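Local coordinates for structural polyprotein, VP2 (PDB 5CDD) that is the VP2 part of a honeybee virus structural polyprotein, found with VP1 and VP3 in the capsid pentamer, and probably serves as a structural shell protein, at residues C[85-89]-C[164-168]; C[94-98]-C[135-141]; C[146-150]-C[194-199]. One frame throughout, in Å; residues are numbered along the deposited sequence.

Interaction 1 (C[85-89]-C[164-168]); sequences PFVAG and PVLGP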
loop_
_atom_site.group_PDB
_atom_site.type_symbol
_atom_site.label_atom_id
_atom_site.label_comp_id
_atom_site.label_asym_id
_atom_site.label_seq_id
_atom_site.Cartn_x
_atom_site.Cartn_y
_atom_site.Cartn_z
ATOM N N PRO C 85 80.305 3.281 3.389
ATOM C CA PRO C 85 79.965 4.348 2.442
ATOM C C PRO C 85 80.284 4.102 0.969
ATOM O O PRO C 85 79.910 4.908 0.115
ATOM C CB PRO C 85 80.737 5.548 2.990
ATOM C CG PRO C 85 80.796 5.272 4.456
ATOM C CD PRO C 85 81.137 3.808 4.484
ATOM N N PHE C 86 80.954 2.997 0.663
ATOM C CA PHE C 86 81.336 2.716 -0.718
ATOM C C PHE C 86 80.524 1.645 -1.437
ATOM O O PHE C 86 80.673 1.460 -2.646
ATOM C CB PHE C 86 82.824 2.361 -0.764
ATOM C CG PHE C 86 83.698 3.364 -0.065
ATOM C CD1 PHE C 86 83.775 4.677 -0.522
ATOM C CD2 PHE C 86 84.407 3.011 1.078
ATOM C CE1 PHE C 86 84.541 5.626 0.151
ATOM C CE2 PHE C 86 85.177 3.952 1.760
ATOM C CZ PHE C 86 85.243 5.264 1.294
ATOM N N VAL C 87 79.667 0.942 -0.707
ATOM C CA VAL C 87 78.847 -0.096 -1.319
ATOM C C VAL C 87 77.398 0.352 -1.440
ATOM O O VAL C 87 76.751 0.671 -0.442
ATOM C CB VAL C 87 78.888 -1.404 -0.508
ATOM C CG1 VAL C 87 78.076 -2.479 -1.215
ATOM C CG2 VAL C 87 80.319 -1.857 -0.334
ATOM N N ALA C 88 76.896 0.378 -2.670
ATOM C CA ALA C 88 75.523 0.779 -2.938
ATOM C C ALA C 88 74.706 -0.430 -3.376
ATOM O O ALA C 88 75.256 -1.422 -3.854
ATOM C CB ALA C 88 75.493 1.850 -4.020
ATOM N N GLY C 89 73.390 -0.342 -3.207
ATOM C CA GLY C 89 72.521 -1.440 -3.589
ATOM C C GLY C 89 71.191 -1.375 -2.869
ATOM O O GLY C 89 71.064 -0.696 -1.849
ATOM N N PRO C 164 71.977 -5.090 -8.617
ATOM C CA PRO C 164 73.238 -5.755 -8.284
ATOM C C PRO C 164 73.983 -4.933 -7.233
ATOM O O PRO C 164 73.854 -3.710 -7.198
ATOM C CB PRO C 164 73.965 -5.783 -9.622
ATOM C CG PRO C 164 73.507 -4.508 -10.264
ATOM C CD PRO C 164 72.023 -4.527 -9.978
ATOM N N VAL C 165 74.749 -5.598 -6.373
ATOM C CA VAL C 165 75.499 -4.885 -5.343
ATOM C C VAL C 165 76.657 -4.142 -6.006
ATOM O O VAL C 165 77.600 -4.758 -6.507
ATOM C CB VAL C 165 76.056 -5.850 -4.282
ATOM C CG1 VAL C 165 76.715 -5.063 -3.165
ATOM C CG2 VAL C 165 74.936 -6.717 -3.730
ATOM N N LEU C 166 76.578 -2.816 -6.003
ATOM C CA LEU C 166 77.599 -1.980 -6.622
ATOM C C LEU C 166 78.698 -1.534 -5.661
ATOM O O LEU C 166 78.440 -0.836 -4.681
ATOM C CB LEU C 166 76.941 -0.751 -7.253
ATOM C CG LEU C 166 75.887 -1.042 -8.326
ATOM C CD1 LEU C 166 75.190 0.248 -8.730
ATOM C CD2 LEU C 166 76.546 -1.707 -9.528
ATOM N N GLY C 167 79.927 -1.946 -5.951
ATOM C CA GLY C 167 81.059 -1.565 -5.125
ATOM C C GLY C 167 82.184 -1.030 -5.993
ATOM O O GLY C 167 82.063 -1.045 -7.222
ATOM N N PRO C 168 83.293 -0.556 -5.398
ATOM C CA PRO C 168 84.399 -0.032 -6.204
ATOM C C PRO C 168 85.125 -1.147 -6.935
ATOM O O PRO C 168 85.231 -2.259 -6.426
ATOM C CB PRO C 168 85.280 0.650 -5.168
ATOM C CG PRO C 168 85.112 -0.238 -3.961
ATOM C CD PRO C 168 83.605 -0.473 -3.958
#
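Two loops without regular secondary structure can still join edge to edge through a minimal β pairing. Entering from Phe86, the contact is loose: the carbonyl O of Phe86 lies 3.7 Å from Pro168 CD, and its ring leads away to meet Phe148 of a neighbouring Structural polyprotein chain. Val87 projects sideways, and its CG1 meets Val165 CG1 at 3.5 Å, while its CA makes a CA-H...O contact of 3.5 Å to Leu166 O. Ala88 carries the pairing itself: Ala88 N donates to Leu166 O at 2.8 Å, and Leu166 N returns the bond to Ala88 O at 2.9 Å. At Gly89, phi of 159° would jam any CB against the preceding carbonyl oxygen, so glycine is required; its backbone bonds onward to Phe126. The result is a single antiparallel, hydrogen-bonded β bridge stitching the DE loop to the HI loop at one end of the viral jelly roll.

Interaction 2 (C[94-98]-C[135-141]); sequences AYSPY and TIPYASF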
loop_
_atom_site.group_PDB
_atom_site.type_symbol
_atom_site.label_atom_id
_atom_site.label_comp_id
_atom_site.label_asym_id
_atom_site.label_seq_id
_atom_site.Cartn_x
_atom_site.Cartn_y
_atom_site.Cartn_z
ATOM N N ALA C 94 60.256 -9.716 1.167
ATOM C CA ALA C 94 58.838 -10.017 1.013
ATOM C C ALA C 94 58.489 -11.393 1.565
ATOM O O ALA C 94 59.365 -12.242 1.729
ATOM C CB ALA C 94 58.452 -9.936 -0.457
ATOM N N TYR C 95 57.209 -11.608 1.854
ATOM C CA TYR C 95 56.755 -12.893 2.373
ATOM C C TYR C 95 55.636 -13.446 1.499
ATOM O O TYR C 95 54.959 -12.696 0.794
ATOM C CB TYR C 95 56.288 -12.754 3.831
ATOM C CG TYR C 95 54.975 -12.029 4.033
ATOM C CD1 TYR C 95 53.757 -12.668 3.794
ATOM C CD2 TYR C 95 54.947 -10.712 4.491
ATOM C CE1 TYR C 95 52.544 -12.016 4.008
ATOM C CE2 TYR C 95 53.742 -10.049 4.708
ATOM C CZ TYR C 95 52.544 -10.708 4.465
ATOM O OH TYR C 95 51.348 -10.062 4.683
ATOM N N SER C 96 55.452 -14.761 1.545
ATOM C CA SER C 96 54.430 -15.421 0.745
ATOM C C SER C 96 53.772 -16.568 1.510
ATOM O O SER C 96 54.385 -17.612 1.730
ATOM C CB SER C 96 55.056 -15.954 -0.546
ATOM O OG SER C 96 54.103 -16.641 -1.337
ATOM N N PRO C 97 52.509 -16.385 1.932
ATOM C CA PRO C 97 51.785 -17.423 2.673
ATOM C C PRO C 97 51.648 -18.721 1.873
ATOM O O PRO C 97 51.223 -18.702 0.718
ATOM C CB PRO C 97 50.429 -16.770 2.938
ATOM C CG PRO C 97 50.765 -15.316 3.021
ATOM C CD PRO C 97 51.720 -15.142 1.869
ATOM N N TYR C 98 52.015 -19.841 2.491
ATOM C CA TYR C 98 51.918 -21.147 1.843
ATOM C C TYR C 98 52.520 -21.140 0.444
ATOM O O TYR C 98 52.002 -21.790 -0.462
ATOM C CB TYR C 98 50.450 -21.574 1.758
ATOM C CG TYR C 98 49.806 -21.803 3.103
ATOM C CD1 TYR C 98 49.974 -23.011 3.781
ATOM C CD2 TYR C 98 49.051 -20.803 3.715
ATOM C CE1 TYR C 98 49.404 -23.218 5.038
ATOM C CE2 TYR C 98 48.480 -20.997 4.972
ATOM C CZ TYR C 98 48.660 -22.207 5.628
ATOM O OH TYR C 98 48.102 -22.405 6.872
ATOM N N THR C 135 56.043 -6.711 9.557
ATOM C CA THR C 135 55.166 -7.576 10.338
ATOM C C THR C 135 54.487 -8.583 9.423
ATOM O O THR C 135 54.032 -8.235 8.333
ATOM C CB THR C 135 54.062 -6.774 11.054
ATOM O OG1 THR C 135 54.648 -5.701 11.799
ATOM C CG2 THR C 135 53.286 -7.675 12.002
ATOM N N ILE C 136 54.425 -9.831 9.865
ATOM C CA ILE C 136 53.782 -10.874 9.082
ATOM C C ILE C 136 52.568 -11.391 9.848
ATOM O O ILE C 136 52.690 -12.242 10.729
ATOM C CB ILE C 136 54.744 -12.041 8.807
ATOM C CG1 ILE C 136 55.950 -11.536 8.016
ATOM C CG2 ILE C 136 54.025 -13.137 8.036
ATOM C CD1 ILE C 136 56.975 -12.608 7.715
ATOM N N PRO C 137 51.374 -10.872 9.519
ATOM C CA PRO C 137 50.135 -11.283 10.181
ATOM C C PRO C 137 49.938 -12.793 10.129
ATOM O O PRO C 137 50.373 -13.445 9.181
ATOM C CB PRO C 137 49.062 -10.542 9.387
ATOM C CG PRO C 137 49.774 -9.315 8.921
ATOM C CD PRO C 137 51.099 -9.871 8.475
ATOM N N TYR C 138 49.293 -13.342 11.152
ATOM C CA TYR C 138 49.022 -14.773 11.200
ATOM C C TYR C 138 48.499 -15.141 9.814
ATOM O O TYR C 138 47.396 -14.743 9.435
ATOM C CB TYR C 138 47.965 -15.058 12.266
ATOM C CG TYR C 138 47.647 -16.519 12.443
ATOM C CD1 TYR C 138 48.598 -17.401 12.944
ATOM C CD2 TYR C 138 46.395 -17.023 12.096
ATOM C CE1 TYR C 138 48.314 -18.754 13.095
ATOM C CE2 TYR C 138 46.100 -18.374 12.242
ATOM C CZ TYR C 138 47.065 -19.232 12.741
ATOM O OH TYR C 138 46.782 -20.569 12.878
ATOM N N ALA C 139 49.292 -15.893 9.057
ATOM C CA ALA C 139 48.913 -16.258 7.698
ATOM C C ALA C 139 48.410 -17.679 7.491
ATOM O O ALA C 139 48.295 -18.134 6.352
ATOM C CB ALA C 139 50.081 -15.987 6.756
ATOM N N SER C 140 48.106 -18.384 8.574
ATOM C CA SER C 140 47.612 -19.750 8.454
ATOM C C SER C 140 46.123 -19.722 8.140
ATOM O O SER C 140 45.426 -18.772 8.498
ATOM C CB SER C 140 47.847 -20.520 9.755
ATOM O OG SER C 140 47.433 -21.871 9.636
ATOM N N PHE C 141 45.638 -20.757 7.458
ATOM C CA PHE C 141 44.222 -20.840 7.126
ATOM C C PHE C 141 43.521 -21.640 8.219
ATOM O O PHE C 141 42.297 -21.779 8.225
ATOM C CB PHE C 141 44.020 -21.496 5.752
ATOM C CG PHE C 141 44.492 -22.925 5.669
ATOM C CD1 PHE C 141 43.764 -23.953 6.257
ATOM C CD2 PHE C 141 45.657 -23.243 4.983
ATOM C CE1 PHE C 141 44.192 -25.279 6.160
ATOM C CE2 PHE C 141 46.093 -24.563 4.881
ATOM C CZ PHE C 141 45.358 -25.583 5.470
#
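A jelly-roll β sandwich is held together by side chains filling the space between its two sheets, and the end of strand E (90-97) facing the irregular middle of strand G (131-146) illustrates this. The segments run nearly the same way, 12° apart, yet they belong to different sheets, and even the close pair Pro97 and Ala139 keeps its CA atoms 5.9 Å apart. Alternation along the strand sends Tyr95 and Pro97 toward segment 135-141, while Ala94 and Ser96 point away. Tyr95 is the first bump. Ile136 CG2 sits over one face of its ring, 4.2 Å from the centroid and 7° off the normal, a CH-pi contact, and the tip of the ring reaches Pro137, with Tyr95 OH 3.8 Å from Pro137 CD. Further along, the Pro97 ring drops onto the small Ala139, where Pro97 CG approaches Ala139 CB at 3.9 Å. Trp192 of a neighbouring Structural polyprotein chain packs on both Pro97 and Ala139 and hydrogen-bonds Tyr95 OH, so the gap is completed by another subunit. Tyr98 then breaks the alternation: its left-handed backbone (phi 49°, psi 38°) aims a third side chain, after those of Tyr95 and Pro97, into the hollow lined by Ala139, Ser140 and Phe141. Its ring lies obliquely beside that of Phe141, centroids 5.0 Å apart. At the bottom of that hollow, Tyr98 OH accepts two hydrogen bonds, from Ser140 OG at 2.9 Å and from Phe141 N at 3.0 Å.

Interaction 3 (C[146-150]-C[194-199]); sequences DLVTG and TYRMNP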
loop_
_atom_site.group_PDB
_atom_site.type_symbol
_atom_site.label_atom_id
_atom_site.label_comp_id
_atom_site.label_asym_id
_atom_site.label_seq_id
_atom_site.Cartn_x
_atom_site.Cartn_y
_atom_site.Cartn_z
ATOM N N ASP C 146 49.814 -26.067 14.996
ATOM C CA ASP C 146 50.058 -27.227 15.846
ATOM C C ASP C 146 51.529 -27.260 16.248
ATOM O O ASP C 146 52.400 -27.542 15.423
ATOM C CB ASP C 146 49.705 -28.513 15.100
ATOM C CG ASP C 146 49.613 -29.713 16.020
ATOM O OD1 ASP C 146 50.586 -29.975 16.761
ATOM O OD2 ASP C 146 48.567 -30.394 15.999
ATOM N N LEU C 147 51.802 -26.975 17.517
ATOM C CA LEU C 147 53.167 -26.957 18.024
ATOM C C LEU C 147 53.808 -28.340 18.089
ATOM O O LEU C 147 55.005 -28.486 17.863
ATOM C CB LEU C 147 53.199 -26.312 19.415
ATOM C CG LEU C 147 52.751 -24.850 19.518
ATOM C CD1 LEU C 147 52.631 -24.464 20.977
ATOM C CD2 LEU C 147 53.736 -23.942 18.801
ATOM N N VAL C 148 53.012 -29.358 18.385
ATOM C CA VAL C 148 53.545 -30.710 18.496
ATOM C C VAL C 148 53.859 -31.347 17.145
ATOM O O VAL C 148 54.858 -32.047 17.005
ATOM C CB VAL C 148 52.571 -31.628 19.271
ATOM C CG1 VAL C 148 53.173 -32.995 19.456
ATOM C CG2 VAL C 148 52.272 -31.036 20.624
ATOM N N THR C 149 53.014 -31.097 16.150
ATOM C CA THR C 149 53.206 -31.660 14.817
ATOM C C THR C 149 54.277 -30.936 14.004
ATOM O O THR C 149 54.977 -31.558 13.208
ATOM C CB THR C 149 51.876 -31.655 14.036
ATOM O OG1 THR C 149 51.034 -32.709 14.522
ATOM C CG2 THR C 149 52.124 -31.832 12.550
ATOM N N GLY C 150 54.390 -29.624 14.196
ATOM C CA GLY C 150 55.385 -28.833 13.493
ATOM C C GLY C 150 55.566 -29.041 12.000
ATOM O O GLY C 150 56.684 -28.943 11.501
ATOM N N THR C 194 49.534 -30.540 26.687
ATOM C CA THR C 194 49.799 -31.854 26.105
ATOM C C THR C 194 51.099 -32.420 26.672
ATOM O O THR C 194 52.023 -31.677 26.993
ATOM C CB THR C 194 49.922 -31.767 24.568
ATOM O OG1 THR C 194 50.303 -33.043 24.037
ATOM C CG2 THR C 194 50.950 -30.719 24.183
ATOM N N TYR C 195 51.169 -33.739 26.805
ATOM C CA TYR C 195 52.376 -34.360 27.323
ATOM C C TYR C 195 53.389 -34.593 26.204
ATOM O O TYR C 195 54.558 -34.866 26.465
ATOM C CB TYR C 195 52.043 -35.682 28.027
ATOM C CG TYR C 195 51.550 -36.785 27.116
ATOM C CD1 TYR C 195 52.419 -37.446 26.245
ATOM C CD2 TYR C 195 50.212 -37.169 27.123
ATOM C CE1 TYR C 195 51.962 -38.461 25.402
ATOM C CE2 TYR C 195 49.746 -38.179 26.285
ATOM C CZ TYR C 195 50.624 -38.820 25.428
ATOM O OH TYR C 195 50.162 -39.812 24.594
ATOM N N ARG C 196 52.929 -34.483 24.960
ATOM C CA ARG C 196 53.783 -34.662 23.793
ATOM C C ARG C 196 54.350 -33.314 23.372
ATOM O O ARG C 196 53.785 -32.270 23.689
ATOM C CB ARG C 196 52.981 -35.272 22.637
ATOM C CG ARG C 196 52.704 -36.754 22.798
ATOM C CD ARG C 196 51.845 -37.318 21.670
ATOM N NE ARG C 196 50.477 -36.803 21.694
ATOM C CZ ARG C 196 49.481 -37.276 20.947
ATOM N NH1 ARG C 196 49.690 -38.283 20.108
ATOM N NH2 ARG C 196 48.272 -36.738 21.037
ATOM N N MET C 197 55.473 -33.336 22.663
ATOM C CA MET C 197 56.089 -32.100 22.207
ATOM C C MET C 197 56.964 -32.317 20.984
ATOM O O MET C 197 57.625 -33.342 20.849
ATOM C CB MET C 197 56.897 -31.478 23.339
ATOM C CG MET C 197 57.902 -32.417 23.939
ATOM S SD MET C 197 58.410 -31.808 25.542
ATOM C CE MET C 197 57.016 -32.348 26.563
ATOM N N ASN C 198 56.951 -31.334 20.093
ATOM C CA ASN C 198 57.721 -31.391 18.860
ATOM C C ASN C 198 59.183 -31.766 19.052
ATOM O O ASN C 198 59.970 -30.973 19.565
ATOM C CB ASN C 198 57.639 -30.046 18.139
ATOM C CG ASN C 198 58.421 -30.036 16.846
ATOM O OD1 ASN C 198 58.367 -30.988 16.074
ATOM N ND2 ASN C 198 59.143 -28.950 16.596
ATOM N N PRO C 199 59.569 -32.980 18.632
ATOM C CA PRO C 199 60.967 -33.387 18.790
ATOM C C PRO C 199 61.836 -32.445 17.974
ATOM O O PRO C 199 61.619 -32.291 16.775
ATOM C CB PRO C 199 60.972 -34.807 18.242
ATOM C CG PRO C 199 59.918 -34.733 17.145
ATOM C CD PRO C 199 58.812 -33.964 17.835
#
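An Asx motif at the start of the GH loop shapes the turn that the C-terminal tail of the jelly roll runs past. Asp146 OD1 accepts a hydrogen bond from Thr149 N at 2.7 Å, and Gly150 N reaches back to Asp146 O at 3.1 Å, so residues 147-149 wind through a single helical turn that ends at Gly150 with positive phi. Val148 projects from this turn and contributes the largest share of the buried surface. Its CG2 lies 3.8 Å from Thr194 CG2 and 3.6 Å from Arg196 O, while Val148 CG1 touches Arg196 CB at 3.9 Å. The tail then passes close over the turn's carbonyls: Leu147 O is 3.1 Å from Asn198 CB, and Asn198 CA makes a CA-H...O contact of 3.5 Å to Val148 O. The tail has its own small brace, an ST turn in which Thr194 OG1 accepts from Arg196 N at 3.1 Å. The polar ends of Thr194 and Arg196 are engaged by a neighbouring Structural polyprotein chain, Glu158 bonding to both and the Val161 carbonyl to Arg196. Beneath the turn runs strand 68-81: Leu147 packs on Phe68 and Leu71, Val148 touches Lys69, and Lys69 forms a salt bridge with Asp146, which places the contact where the ends of strands 131-146 and 188-193 flank the beginning of strand 68-81.

Taken together, the three contacts sample the jelly roll from one end to the other. Interactions 1 and 3 lie on opposite sides of the chain's centre, their own centres about 45 Å apart, and their segments alternate along the sequence, so the stretches of chain they close overlap in sequence without either containing the other. Interaction 2 is nested inside the loop closed by interaction 1, about 31 Å away between centres, and lies between the sheets. It precedes interaction 3 in series; these two are about 21 Å apart between centres and about 7 Å at their nearest atoms, linked by strand 131-146. No two contacts touch, yet all three meet neighbouring capsid chains.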